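Local structure of uracil-DNA glycosylase (Nitratifractor salsuginis, 5X3G) at residues E99-P103 with R104-R108; S150-R153 with E154-E157; W243-F246 with G247-L251; I53-R56 with D57-L60. The protein is a uracil-DNA glycosylase family protein that folds as a single alpha/beta domain round a four-stranded parallel sheet. All coordinates share one frame; numbering follows the deposited sequence.

Interaction 1: E99-P103 with R104-R108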
ATOM      1  N   GLU A  99      13.994   7.985   7.811  1.00 27.78           N
ATOM      2  CA  GLU A  99      14.443   9.169   7.092  1.00 33.29           C
ATOM      3  C   GLU A  99      14.530   8.880   5.598  1.00 29.48           C
ATOM      4  O   GLU A  99      15.010   7.823   5.179  1.00 31.57           O
ATOM      5  CB  GLU A  99      15.801   9.639   7.617  1.00 31.91           C
ATOM      6  CG  GLU A  99      15.778  10.235   9.027  1.00 32.93           C
ATOM      7  CD  GLU A  99      15.484   9.205  10.099  1.00 30.17           C
ATOM      8  OE1 GLU A  99      15.985   8.065   9.982  1.00 39.01           O
ATOM      9  OE2 GLU A  99      14.748   9.527  11.056  1.00 44.73           O
ATOM     10  N   ILE A 100      14.055   9.830   4.791  1.00 28.19           N
ATOM     11  CA  ILE A 100      14.093   9.657   3.343  1.00 26.03           C
ATOM     12  C   ILE A 100      15.463  10.026   2.790  1.00 32.84           C
ATOM     13  O   ILE A 100      16.009   9.321   1.934  1.00 28.39           O
ATOM     14  CB  ILE A 100      12.979  10.485   2.677  1.00 29.25           C
ATOM     15  CG1 ILE A 100      11.600  10.026   3.158  1.00 30.93           C
ATOM     16  CG2 ILE A 100      13.080  10.399   1.156  1.00 20.83           C
ATOM     17  CD1 ILE A 100      11.264   8.599   2.788  1.00 31.54           C
ATOM     18  N   PHE A 101      16.038  11.123   3.270  1.00 31.90           N
ATOM     19  CA  PHE A 101      17.263  11.676   2.719  1.00 28.97           C
ATOM     20  C   PHE A 101      18.412  11.554   3.711  1.00 27.70           C
ATOM     21  O   PHE A 101      18.228  11.294   4.905  1.00 34.12           O
ATOM     22  CB  PHE A 101      17.062  13.143   2.321  1.00 27.90           C
ATOM     23  CG  PHE A 101      16.019  13.345   1.259  1.00 28.46           C
ATOM     24  CD1 PHE A 101      16.308  13.095  -0.072  1.00 32.27           C
ATOM     25  CD2 PHE A 101      14.747  13.779   1.591  1.00 26.15           C
ATOM     26  CE1 PHE A 101      15.348  13.277  -1.053  1.00 28.53           C
ATOM     27  CE2 PHE A 101      13.783  13.961   0.614  1.00 25.05           C
ATOM     28  CZ  PHE A 101      14.086  13.710  -0.710  1.00 30.15           C
ATOM     29  N   SER A 102      19.614  11.747   3.185  1.00 26.80           N
ATOM     30  CA  SER A 102      20.846  11.799   3.956  1.00 30.38           C
ATOM     31  C   SER A 102      21.683  12.947   3.406  1.00 35.01           C
ATOM     32  O   SER A 102      21.343  13.499   2.352  1.00 33.62           O
ATOM     33  CB  SER A 102      21.597  10.467   3.867  1.00 28.18           C
ATOM     34  OG  SER A 102      22.333  10.379   2.659  1.00 46.78           O
ATOM     35  N   PRO A 103      22.763  13.353   4.083  1.00 35.87           N
ATOM     36  CA  PRO A 103      23.664  14.342   3.469  1.00 33.14           C
ATOM     37  C   PRO A 103      24.208  13.888   2.129  1.00 34.89           C
ATOM     38  O   PRO A 103      24.647  14.718   1.323  1.00 34.75           O
ATOM     39  CB  PRO A 103      24.783  14.480   4.510  1.00 34.44           C
ATOM     40  CG  PRO A 103      24.115  14.173   5.799  1.00 27.99           C
ATOM     41  CD  PRO A 103      23.126  13.080   5.485  1.00 35.11           C
ATOM     42  N   ARG A 104      24.157  12.583   1.864  1.00 39.65           N
ATOM     43  CA  ARG A 104      24.822  12.010   0.702  1.00 43.98           C
ATOM     44  C   ARG A 104      23.857  11.833  -0.462  1.00 45.58           C
ATOM     45  O   ARG A 104      24.280  11.573  -1.595  1.00 46.73           O
ATOM     46  CB  ARG A 104      25.443  10.681   1.116  1.00 56.50           C
ATOM     47  CG  ARG A 104      26.446  10.837   2.248  1.00 64.82           C
ATOM     48  CD  ARG A 104      26.241   9.794   3.337  1.00 58.87           C
ATOM     49  NE  ARG A 104      26.429   8.425   2.875  1.00 70.95           N
ATOM     50  CZ  ARG A 104      25.528   7.459   3.018  1.00 75.32           C
ATOM     51  NH1 ARG A 104      25.789   6.237   2.575  1.00 81.23           N
ATOM     52  NH2 ARG A 104      24.366   7.712   3.607  1.00 74.22           N
ATOM     53  N   GLY A 105      22.560  11.977  -0.204  1.00 38.78           N
ATOM     54  CA  GLY A 105      21.535  11.762  -1.207  1.00 34.02           C
ATOM     55  C   GLY A 105      20.304  11.148  -0.579  1.00 33.73           C
ATOM     56  O   GLY A 105      19.714  11.732   0.334  1.00 29.59           O
ATOM     57  N   LEU A 106      19.912   9.967  -1.046  1.00 34.98           N
ATOM     58  CA  LEU A 106      18.876   9.199  -0.372  1.00 30.05           C
ATOM     59  C   LEU A 106      19.485   8.403   0.776  1.00 38.48           C
ATOM     60  O   LEU A 106      20.663   8.032   0.747  1.00 32.53           O
ATOM     61  CB  LEU A 106      18.181   8.254  -1.352  1.00 37.96           C
ATOM     62  CG  LEU A 106      17.486   8.900  -2.553  1.00 38.47           C
ATOM     63  CD1 LEU A 106      17.180   7.854  -3.612  1.00 29.30           C
ATOM     64  CD2 LEU A 106      16.218   9.623  -2.127  1.00 34.65           C
ATOM     65  N   SER A 107      18.669   8.144   1.797  1.00 27.21           N
ATOM     66  CA  SER A 107      19.142   7.405   2.957  1.00 34.03           C
ATOM     67  C   SER A 107      19.482   5.966   2.572  1.00 37.40           C
ATOM     68  O   SER A 107      19.144   5.481   1.488  1.00 29.95           O
ATOM     69  CB  SER A 107      18.096   7.421   4.068  1.00 24.50           C
ATOM     70  OG  SER A 107      16.985   6.608   3.732  1.00 33.26           O
ATOM     71  N   ARG A 108      20.165   5.277   3.489  1.00 32.83           N
ATOM     72  CA  ARG A 108      20.554   3.896   3.233  1.00 35.34           C
ATOM     73  C   ARG A 108      19.334   2.991   3.118  1.00 36.01           C
ATOM     74  O   ARG A 108      19.287   2.105   2.257  1.00 32.77           O
ATOM     75  CB  ARG A 108      21.490   3.402   4.336  1.00 42.62           C
TER
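S102 and G105 close a tight beta hairpin, pairing across a type I turn that runs through P103 and R104. Both backbone bonds of this pair are present: S102 N donates to G105 O at 2.9 Å, and G105 N returns to S102 O at 3.2 Å. Inside the turn, S102 OG accepts from R104 N (3.0 Å, 147° at the hydrogen). Its chi1 of 81° sets the hydroxyl between the backbone N and the carbonyl carbon, over the turn, where it also makes a weak bond to L106 O.

One residue beyond the non-hydrogen-bonded pair F101–L106, S107 ties down the open end. Its N donates almost straight (169°) to I100 O at 2.9 Å, while its OG gives its proton to E99 O at 2.7 Å. S107 is also the N-cap residue of the next helix, its OG accepting from V110 N, so this hydroxyl is used both as donor and as acceptor. On the apolar side, F101 CE1 lies 3.9 Å from L106 CD2.

L106 N is satisfied by Q137 OE1. The hairpin rests through L106 on I120 of helix 114-126, and through F101 and L106 on I140 of helix 137-141.

Interaction 2: S150-R153 with E154-E157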
ATOM      1  N   SER A 150      10.497  14.605   4.929  1.00 28.53           N
ATOM      2  CA  SER A 150      11.719  14.057   5.491  1.00 26.49           C
ATOM      3  C   SER A 150      11.556  12.647   6.036  1.00 28.24           C
ATOM      4  O   SER A 150      12.565  12.001   6.334  1.00 34.01           O
ATOM      5  CB  SER A 150      12.250  14.962   6.616  1.00 33.63           C
ATOM      6  OG  SER A 150      11.443  14.858   7.777  1.00 35.05           O
ATOM      7  N   GLN A 151      10.327  12.149   6.165  1.00 24.00           N
ATOM      8  CA  GLN A 151      10.059  10.874   6.812  1.00 31.13           C
ATOM      9  C   GLN A 151       9.141  10.027   5.939  1.00 31.54           C
ATOM     10  O   GLN A 151       8.233  10.545   5.284  1.00 30.89           O
ATOM     11  CB  GLN A 151       9.428  11.093   8.200  1.00 28.41           C
ATOM     12  CG  GLN A 151      10.390  11.671   9.230  1.00 31.88           C
ATOM     13  CD  GLN A 151      11.392  10.645   9.723  1.00 38.94           C
ATOM     14  OE1 GLN A 151      11.037   9.501  10.006  1.00 40.03           O
ATOM     15  NE2 GLN A 151      12.652  11.048   9.816  1.00 40.54           N
HETATM   16  N   MSE A 152       9.393   8.719   5.929  1.00 26.01           N
HETATM   17  CA  MSE A 152       8.554   7.765   5.203  1.00 32.25           C
HETATM   18  C   MSE A 152       7.119   7.798   5.721  1.00 26.16           C
HETATM   19  O   MSE A 152       6.163   7.608   4.958  1.00 28.88           O
HETATM   20  CB  MSE A 152       9.151   6.357   5.317  1.00 28.73           C
HETATM   21  CG  MSE A 152       8.255   5.220   4.872  1.00 30.06           C
HETATM   22 SE   MSE A 152       7.934   5.234   2.952  1.00 43.19          SE
HETATM   23  CE  MSE A 152       9.698   4.685   2.328  1.00 37.55           C
ATOM     24  N   ARG A 153       6.978   8.052   7.026  1.00 24.74           N
ATOM     25  CA  ARG A 153       5.653   8.265   7.601  1.00 29.26           C
ATOM     26  C   ARG A 153       4.894   9.345   6.841  1.00 26.11           C
ATOM     27  O   ARG A 153       3.696   9.199   6.570  1.00 25.96           O
ATOM     28  CB  ARG A 153       5.767   8.644   9.079  1.00 29.62           C
ATOM     29  CG  ARG A 153       4.421   8.719   9.794  1.00 47.81           C
ATOM     30  CD  ARG A 153       4.387   9.755  10.920  1.00 37.95           C
ATOM     31  NE  ARG A 153       5.701  10.070  11.474  1.00 56.29           N
ATOM     32  CZ  ARG A 153       6.254  11.281  11.445  1.00 51.92           C
ATOM     33  NH1 ARG A 153       5.607  12.297  10.888  1.00 52.08           N
ATOM     34  NH2 ARG A 153       7.453  11.477  11.977  1.00 49.38           N
ATOM     35  N   GLU A 154       5.582  10.431   6.478  1.00 25.92           N
ATOM     36  CA  GLU A 154       4.929  11.543   5.793  1.00 25.72           C
ATOM     37  C   GLU A 154       4.606  11.211   4.341  1.00 25.85           C
ATOM     38  O   GLU A 154       3.639  11.747   3.789  1.00 25.86           O
ATOM     39  CB  GLU A 154       5.811  12.789   5.867  1.00 21.98           C
ATOM     40  CG  GLU A 154       6.329  13.096   7.261  1.00 29.72           C
ATOM     41  CD  GLU A 154       7.307  14.251   7.274  1.00 34.13           C
ATOM     42  OE1 GLU A 154       8.165  14.317   6.369  1.00 32.30           O
ATOM     43  OE2 GLU A 154       7.217  15.098   8.188  1.00 44.30           O
ATOM     44  N   LEU A 155       5.409  10.355   3.701  1.00 26.96           N
ATOM     45  CA  LEU A 155       5.058   9.881   2.365  1.00 20.21           C
ATOM     46  C   LEU A 155       3.803   9.018   2.406  1.00 27.17           C
ATOM     47  O   LEU A 155       2.917   9.156   1.554  1.00 21.99           O
ATOM     48  CB  LEU A 155       6.230   9.107   1.757  1.00 30.46           C
ATOM     49  CG  LEU A 155       6.013   8.385   0.423  1.00 27.48           C
ATOM     50  CD1 LEU A 155       5.521   9.355  -0.639  1.00 22.47           C
ATOM     51  CD2 LEU A 155       7.292   7.697  -0.035  1.00 29.30           C
ATOM     52  N   ARG A 156       3.712   8.122   3.392  1.00 24.78           N
ATOM     53  CA  ARG A 156       2.478   7.372   3.615  1.00 24.44           C
ATOM     54  C   ARG A 156       1.293   8.311   3.832  1.00 28.70           C
ATOM     55  O   ARG A 156       0.237   8.169   3.195  1.00 23.70           O
ATOM     56  CB  ARG A 156       2.678   6.434   4.810  1.00 22.38           C
ATOM     57  CG  ARG A 156       1.559   5.445   5.088  1.00 21.35           C
ATOM     58  CD  ARG A 156       0.559   6.022   6.077  1.00 24.37           C
ATOM     59  NE  ARG A 156       1.119   6.103   7.425  1.00 29.99           N
ATOM     60  CZ  ARG A 156       0.557   6.769   8.428  1.00 35.60           C
ATOM     61  NH1 ARG A 156       1.139   6.792   9.619  1.00 49.37           N
ATOM     62  NH2 ARG A 156      -0.587   7.411   8.239  1.00 27.79           N
ATOM     63  N   GLU A 157       1.461   9.287   4.728  1.00 20.37           N
ATOM     64  CA  GLU A 157       0.400  10.250   5.005  1.00 33.24           C
ATOM     65  C   GLU A 157      -0.010  11.005   3.749  1.00 28.84           C
ATOM     66  O   GLU A 157      -1.189  11.323   3.566  1.00 32.51           O
ATOM     67  CB  GLU A 157       0.852  11.230   6.088  1.00 31.54           C
ATOM     68  CG  GLU A 157       0.964  10.625   7.475  1.00 30.62           C
ATOM     69  CD  GLU A 157       1.591  11.578   8.475  1.00 39.52           C
ATOM     70  OE1 GLU A 157       2.306  12.510   8.048  1.00 36.20           O
ATOM     71  OE2 GLU A 157       1.369  11.395   9.690  1.00 40.88           O
TER
HETATM   72  O   HOH W   1       9.366  16.705   8.001  1.00 39.92           O
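E154 reaches back over the first turn of helix 152-161 to S150 and Q151 and supplies the glutamate half of a capping box: it stands three residues after the N-cap position, Q151, and accepts from that residue's backbone N. The Q151 side chain does not complete the box but sends its NE2 to E99 OE2. The evidence is in the hydrogen bonds. E154 OE1 takes S150 N at 2.8 Å, nearly along its own C-O axis, and Q151 N at 3.1 Å from above the carboxylate plane, so two backbone donors grip one oxygen. With CG beside the backbone N (chi1 -49°) and the chain extended beyond it, the carboxylate is carried back past the helix start. The other oxygen, OE2, receives a bond from a water that also binds S150 OG.

Among the main-chain bonds, R156 N to M152 O is the straightest, at 173°; L155 N to Q151 O and E157 N to R153 O continue the helical pattern.

R153 has two carboxylates near it without pairing with either. Its NH1 is 4.2 Å from E154 OE2 and 4.4 Å from E157 OE1, so attraction there is probably diffuse. R156 places the rim of one guanidinium face over R153 O and forms its salt bridge with E160 farther along the helix.

Apolar contact lies on the buried side, where L155 also packs on L251. Selenomethionine M152 meets it there, its SE 3.9 Å from L155 CD2.

Interaction 3: W243-F246 with G247-L251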
ATOM      1  N   TRP A 243       4.700   9.518 -14.237  1.00 31.32           N
ATOM      2  CA  TRP A 243       4.719  10.963 -14.023  1.00 25.87           C
ATOM      3  C   TRP A 243       3.315  11.543 -14.057  1.00 28.85           C
ATOM      4  O   TRP A 243       2.976  12.418 -13.251  1.00 33.20           O
ATOM      5  CB  TRP A 243       5.562  11.666 -15.086  1.00 29.65           C
ATOM      6  CG  TRP A 243       6.983  11.242 -15.217  1.00 28.22           C
ATOM      7  CD1 TRP A 243       7.668  10.350 -14.443  1.00 30.27           C
ATOM      8  CD2 TRP A 243       7.904  11.712 -16.202  1.00 34.86           C
ATOM      9  NE1 TRP A 243       8.965  10.235 -14.895  1.00 30.74           N
ATOM     10  CE2 TRP A 243       9.132  11.064 -15.974  1.00 35.58           C
ATOM     11  CE3 TRP A 243       7.806  12.623 -17.257  1.00 50.88           C
ATOM     12  CZ2 TRP A 243      10.255  11.297 -16.766  1.00 41.27           C
ATOM     13  CZ3 TRP A 243       8.917  12.854 -18.040  1.00 45.54           C
ATOM     14  CH2 TRP A 243      10.126  12.195 -17.791  1.00 43.45           C
ATOM     15  N   GLU A 244       2.489  11.089 -15.000  1.00 27.86           N
ATOM     16  CA  GLU A 244       1.156  11.662 -15.117  1.00 31.54           C
ATOM     17  C   GLU A 244       0.216  11.154 -14.032  1.00 26.71           C
ATOM     18  O   GLU A 244      -0.660  11.902 -13.582  1.00 28.73           O
ATOM     19  CB  GLU A 244       0.572  11.381 -16.502  1.00 31.12           C
ATOM     20  CG  GLU A 244      -0.784  12.036 -16.718  1.00 46.80           C
ATOM     21  CD  GLU A 244      -1.252  11.977 -18.156  1.00 50.61           C
ATOM     22  OE1 GLU A 244      -0.505  11.452 -19.006  1.00 36.54           O
ATOM     23  OE2 GLU A 244      -2.371  12.459 -18.435  1.00 59.26           O
ATOM     24  N   LEU A 245       0.377   9.906 -13.587  1.00 31.68           N
ATOM     25  CA  LEU A 245      -0.498   9.419 -12.524  1.00 26.31           C
ATOM     26  C   LEU A 245      -0.139  10.035 -11.173  1.00 28.05           C
ATOM     27  O   LEU A 245      -1.009  10.569 -10.475  1.00 28.57           O
ATOM     28  CB  LEU A 245      -0.443   7.893 -12.445  1.00 26.43           C
ATOM     29  CG  LEU A 245      -1.194   7.290 -11.254  1.00 19.24           C
ATOM     30  CD1 LEU A 245      -2.657   7.702 -11.275  1.00 23.26           C
ATOM     31  CD2 LEU A 245      -1.074   5.778 -11.256  1.00 23.28           C
ATOM     32  N   PHE A 246       1.136   9.982 -10.793  1.00 28.15           N
ATOM     33  CA  PHE A 246       1.550  10.380  -9.453  1.00 26.86           C
ATOM     34  C   PHE A 246       1.953  11.842  -9.350  1.00 19.78           C
ATOM     35  O   PHE A 246       1.972  12.385  -8.242  1.00 26.80           O
ATOM     36  CB  PHE A 246       2.712   9.503  -8.983  1.00 21.48           C
ATOM     37  CG  PHE A 246       2.345   8.061  -8.828  1.00 31.42           C
ATOM     38  CD1 PHE A 246       1.503   7.652  -7.805  1.00 23.05           C
ATOM     39  CD2 PHE A 246       2.830   7.113  -9.709  1.00 28.97           C
ATOM     40  CE1 PHE A 246       1.157   6.323  -7.666  1.00 22.02           C
ATOM     41  CE2 PHE A 246       2.490   5.785  -9.570  1.00 19.25           C
ATOM     42  CZ  PHE A 246       1.650   5.388  -8.552  1.00 21.03           C
ATOM     43  N   GLY A 247       2.291  12.477 -10.468  1.00 22.68           N
ATOM     44  CA  GLY A 247       2.652  13.876 -10.494  1.00 27.44           C
ATOM     45  C   GLY A 247       1.687  14.781  -9.750  1.00 27.11           C
ATOM     46  O   GLY A 247       2.087  15.542  -8.865  1.00 20.57           O
ATOM     47  N   PRO A 248       0.394  14.720 -10.092  1.00 25.83           N
ATOM     48  CA  PRO A 248      -0.586  15.580  -9.405  1.00 22.73           C
ATOM     49  C   PRO A 248      -0.684  15.341  -7.912  1.00 26.67           C
ATOM     50  O   PRO A 248      -1.246  16.183  -7.201  1.00 26.52           O
ATOM     51  CB  PRO A 248      -1.905  15.236 -10.108  1.00 30.00           C
ATOM     52  CG  PRO A 248      -1.490  14.773 -11.455  1.00 30.21           C
ATOM     53  CD  PRO A 248      -0.216  14.018 -11.235  1.00 26.88           C
HETATM   54  N   MSE A 249      -0.157  14.232  -7.414  1.00 23.26           N
HETATM   55  CA  MSE A 249      -0.244  13.931  -5.997  1.00 19.53           C
HETATM   56  C   MSE A 249       0.818  14.662  -5.194  1.00 23.38           C
HETATM   57  O   MSE A 249       0.637  14.902  -3.999  1.00 25.05           O
HETATM   58  CB  MSE A 249      -0.126  12.430  -5.780  1.00 19.20           C
HETATM   59  CG  MSE A 249      -1.169  11.623  -6.512  1.00 28.99           C
HETATM   60 SE   MSE A 249      -1.131   9.786  -5.857  1.00 34.38          SE
HETATM   61  CE  MSE A 249      -1.966   8.869  -7.357  1.00 23.60           C
ATOM     62  N   ASP A 250       1.903  15.020  -5.878  1.00 26.22           N
ATOM     63  CA  ASP A 250       3.100  15.615  -5.282  1.00 21.75           C
ATOM     64  C   ASP A 250       3.386  14.998  -3.914  1.00 30.54           C
ATOM     65  O   ASP A 250       3.398  15.667  -2.880  1.00 25.71           O
ATOM     66  CB  ASP A 250       2.980  17.136  -5.184  1.00 26.66           C
ATOM     67  CG  ASP A 250       4.336  17.821  -5.105  1.00 36.96           C
ATOM     68  OD1 ASP A 250       5.361  17.118  -4.976  1.00 27.58           O
ATOM     69  OD2 ASP A 250       4.377  19.069  -5.167  1.00 35.18           O
ATOM     70  N   LEU A 251       3.621  13.684  -3.940  1.00 21.35           N
ATOM     71  CA  LEU A 251       3.710  12.894  -2.717  1.00 23.60           C
ATOM     72  C   LEU A 251       4.903  13.266  -1.847  1.00 25.48           C
ATOM     73  O   LEU A 251       4.902  12.944  -0.653  1.00 24.82           O
ATOM     74  CB  LEU A 251       3.767  11.410  -3.074  1.00 21.30           C
ATOM     75  CG  LEU A 251       2.492  10.879  -3.736  1.00 21.37           C
ATOM     76  CD1 LEU A 251       2.751   9.561  -4.444  1.00 23.65           C
ATOM     77  CD2 LEU A 251       1.384  10.728  -2.701  1.00 14.26           C
TER
HETATM   78  O   HOH W   2       4.084  12.509  -6.446  1.00 22.84           O
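F246 and M249 meet in a Met-aromatic contact where helix 240-246 ends and the chain tightens into the 3-10 turn 247-249. The selenium of selenomethionine M249 lies 5.2 Å from the F246 ring centroid and 76° off the ring normal, which places it at the ring edge. Its methyl CE comes closer to the ring, 3.7 Å from F246 CD1, and also touches L245 CD1. An extended chain beyond CG (chi2 -168°, chi3 -158°) carries this methyl back to the helix. L251 CD1 adds a further contact to F246 CD1, while L245 CD2 lies over one face of the ring.

The backbone positions these groups. G247 N donates to W243 O at 2.9 Å as the last helical bond, and M249 N then donates to F246 O, also at 2.9 Å. P248 has no N-H to offer; instead its CD packs 3.2 Å from E244 O.

Farther out, the F246 ring meets F119 edge-to-face and touches L228 of strand 225-228, and W243 packs on M122 and V125 of helix 114-126. D250 is tied by a salt bridge to R127. Back at the turn, F246 O has a second donor, a water at 2.8 Å, and that same water accepts from L251 N.

Interaction 4: I53-R56 with D57-L60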
ATOM      1  N   ILE A  53       3.107 -11.599  10.409  1.00 31.66           N
ATOM      2  CA  ILE A  53       3.358 -10.164  10.374  1.00 35.16           C
ATOM      3  C   ILE A  53       2.466  -9.540   9.303  1.00 26.61           C
ATOM      4  O   ILE A  53       2.138 -10.201   8.318  1.00 28.63           O
ATOM      5  CB  ILE A  53       4.845  -9.855  10.111  1.00 30.26           C
ATOM      6  CG1 ILE A  53       5.292 -10.455   8.780  1.00 28.81           C
ATOM      7  CG2 ILE A  53       5.711 -10.362  11.254  1.00 39.45           C
ATOM      8  CD1 ILE A  53       6.682 -10.040   8.364  1.00 34.00           C
ATOM      9  N   PRO A  54       2.048  -8.275   9.496  1.00 26.80           N
ATOM     10  CA  PRO A  54       2.316  -7.400  10.641  1.00 33.24           C
ATOM     11  C   PRO A  54       1.521  -7.838  11.865  1.00 27.21           C
ATOM     12  O   PRO A  54       0.653  -8.695  11.719  1.00 32.89           O
ATOM     13  CB  PRO A  54       1.854  -6.030  10.143  1.00 32.05           C
ATOM     14  CG  PRO A  54       0.750  -6.345   9.211  1.00 26.20           C
ATOM     15  CD  PRO A  54       1.155  -7.622   8.520  1.00 29.12           C
ATOM     16  N   PRO A  55       1.805  -7.274  13.040  1.00 32.59           N
ATOM     17  CA  PRO A  55       1.027  -7.641  14.227  1.00 35.29           C
ATOM     18  C   PRO A  55      -0.460  -7.383  14.028  1.00 38.23           C
ATOM     19  O   PRO A  55      -0.880  -6.627  13.150  1.00 29.46           O
ATOM     20  CB  PRO A  55       1.608  -6.748  15.334  1.00 42.51           C
ATOM     21  CG  PRO A  55       2.393  -5.689  14.623  1.00 31.28           C
ATOM     22  CD  PRO A  55       2.892  -6.338  13.372  1.00 32.43           C
ATOM     23  N   ARG A  56      -1.261  -8.039  14.874  1.00 23.93           N
ATOM     24  CA  ARG A  56      -2.714  -7.985  14.749  1.00 29.10           C
ATOM     25  C   ARG A  56      -3.234  -6.551  14.765  1.00 31.72           C
ATOM     26  O   ARG A  56      -4.181  -6.221  14.041  1.00 25.88           O
ATOM     27  CB  ARG A  56      -3.354  -8.806  15.870  1.00 31.73           C
ATOM     28  CG  ARG A  56      -4.857  -8.667  15.980  1.00 37.07           C
ATOM     29  CD  ARG A  56      -5.473  -9.848  16.711  1.00 43.30           C
ATOM     30  NE  ARG A  56      -6.828  -9.551  17.162  1.00 46.55           N
ATOM     31  CZ  ARG A  56      -7.116  -8.962  18.318  1.00 51.76           C
ATOM     32  NH1 ARG A  56      -6.141  -8.613  19.145  1.00 51.26           N
ATOM     33  NH2 ARG A  56      -8.378  -8.727  18.649  1.00 49.77           N
ATOM     34  N   ASP A  57      -2.622  -5.680  15.570  1.00 23.66           N
ATOM     35  CA  ASP A  57      -3.079  -4.296  15.655  1.00 32.01           C
ATOM     36  C   ASP A  57      -2.693  -3.458  14.439  1.00 28.80           C
ATOM     37  O   ASP A  57      -2.953  -2.250  14.440  1.00 26.62           O
ATOM     38  CB  ASP A  57      -2.533  -3.641  16.927  1.00 32.88           C
ATOM     39  CG  ASP A  57      -1.024  -3.511  16.917  1.00 42.08           C
ATOM     40  OD1 ASP A  57      -0.370  -4.191  16.098  1.00 42.16           O
ATOM     41  OD2 ASP A  57      -0.490  -2.728  17.729  1.00 41.83           O
ATOM     42  N   ARG A  58      -2.083  -4.061  13.418  1.00 30.30           N
ATOM     43  CA  ARG A  58      -1.692  -3.354  12.205  1.00 31.01           C
ATOM     44  C   ARG A  58      -2.253  -3.974  10.935  1.00 26.53           C
ATOM     45  O   ARG A  58      -2.020  -3.430   9.849  1.00 29.04           O
ATOM     46  CB  ARG A  58      -0.164  -3.294  12.087  1.00 27.95           C
ATOM     47  CG  ARG A  58       0.456  -1.985  12.515  1.00 32.54           C
ATOM     48  CD  ARG A  58       1.618  -2.245  13.445  1.00 43.32           C
ATOM     49  NE  ARG A  58       2.397  -1.041  13.701  1.00 41.76           N
ATOM     50  CZ  ARG A  58       3.160  -0.864  14.773  1.00 54.30           C
ATOM     51  NH1 ARG A  58       3.231  -1.809  15.700  1.00 69.07           N
ATOM     52  NH2 ARG A  58       3.844   0.262  14.922  1.00 49.79           N
ATOM     53  N   LEU A  59      -2.978  -5.093  11.037  1.00 24.81           N
ATOM     54  CA  LEU A  59      -3.455  -5.796   9.849  1.00 31.76           C
ATOM     55  C   LEU A  59      -4.252  -4.876   8.931  1.00 32.27           C
ATOM     56  O   LEU A  59      -4.208  -5.021   7.703  1.00 25.27           O
ATOM     57  CB  LEU A  59      -4.305  -6.997  10.265  1.00 28.12           C
ATOM     58  CG  LEU A  59      -3.559  -8.176  10.890  1.00 30.42           C
ATOM     59  CD1 LEU A  59      -4.535  -9.204  11.447  1.00 31.31           C
ATOM     60  CD2 LEU A  59      -2.624  -8.817   9.873  1.00 28.16           C
ATOM     61  N   LEU A  60      -4.974  -3.914   9.510  1.00 24.90           N
ATOM     62  CA  LEU A  60      -5.869  -3.030   8.774  1.00 27.16           C
ATOM     63  C   LEU A  60      -5.412  -1.575   8.827  1.00 19.38           C
ATOM     64  O   LEU A  60      -6.232  -0.661   8.725  1.00 21.27           O
ATOM     65  CB  LEU A  60      -7.288  -3.150   9.321  1.00 27.73           C
ATOM     66  CG  LEU A  60      -7.890  -4.553   9.371  1.00 24.67           C
ATOM     67  CD1 LEU A  60      -9.102  -4.564  10.281  1.00 23.11           C
ATOM     68  CD2 LEU A  60      -8.266  -5.017   7.974  1.00 23.32           C
TER
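P55 and R58 are joined by a type I beta turn in the loop between helix 40-48 and strand 73-77, entered through a cis peptide bond before P54. The bond that closes it is firm: R58 N donates to P55 O at 2.8 Å and 155°. The next link, from L59 N to R56 O, is straight but weak at 3.4 Å.

The tight part is made by buried groups. L59 turns back across the turn, its CD2 3.8 Å from P54 O and 4.2 Å from P54 CD, its CD1 against R56 CA; with CG beside the backbone N (chi1 -71°), both methyls face the proline and arginine backbone. P54 itself is buried and leans on P80, while R56 O receives a side-chain N-H from N21, and R56 packs on L17 and L20 of helix 11-20. D57 folds back over P55, and its OD1, 3.3 Å from P55 CB, is buried there without a polar partner in the model.

The solvent side belongs to R58. This exposed residue meets the turn mainly through its aliphatic part: CB lies 3.9 Å from P54 CB, and, the two side chains crossing at a slant, CD is 3.7 Å from P55 CG.

In the fold
Along the chain the order is interaction 4, 1, 2, 3, each closing before the next opens. Interactions 1 and 2, with centres 14 Å apart, touch directly: I100 N probably bonds to S150 O, and E99 OE2 to Q151 NE2, joining the hairpin to the start of helix 152-161. That helix reaches interaction 3, about 16 Å away between centres, where L155 packs on L251. Interaction 2 thus bridges 1 and 3, which do not touch each other, though helix 114-126 meets both through L106, W243, F246 and L251. Interaction 4, anchored to helix 11-20, touches none of the others: interaction 2 is nearest, about 9 Å between nearest atoms, and interaction 3 lies about 29 Å away between centres.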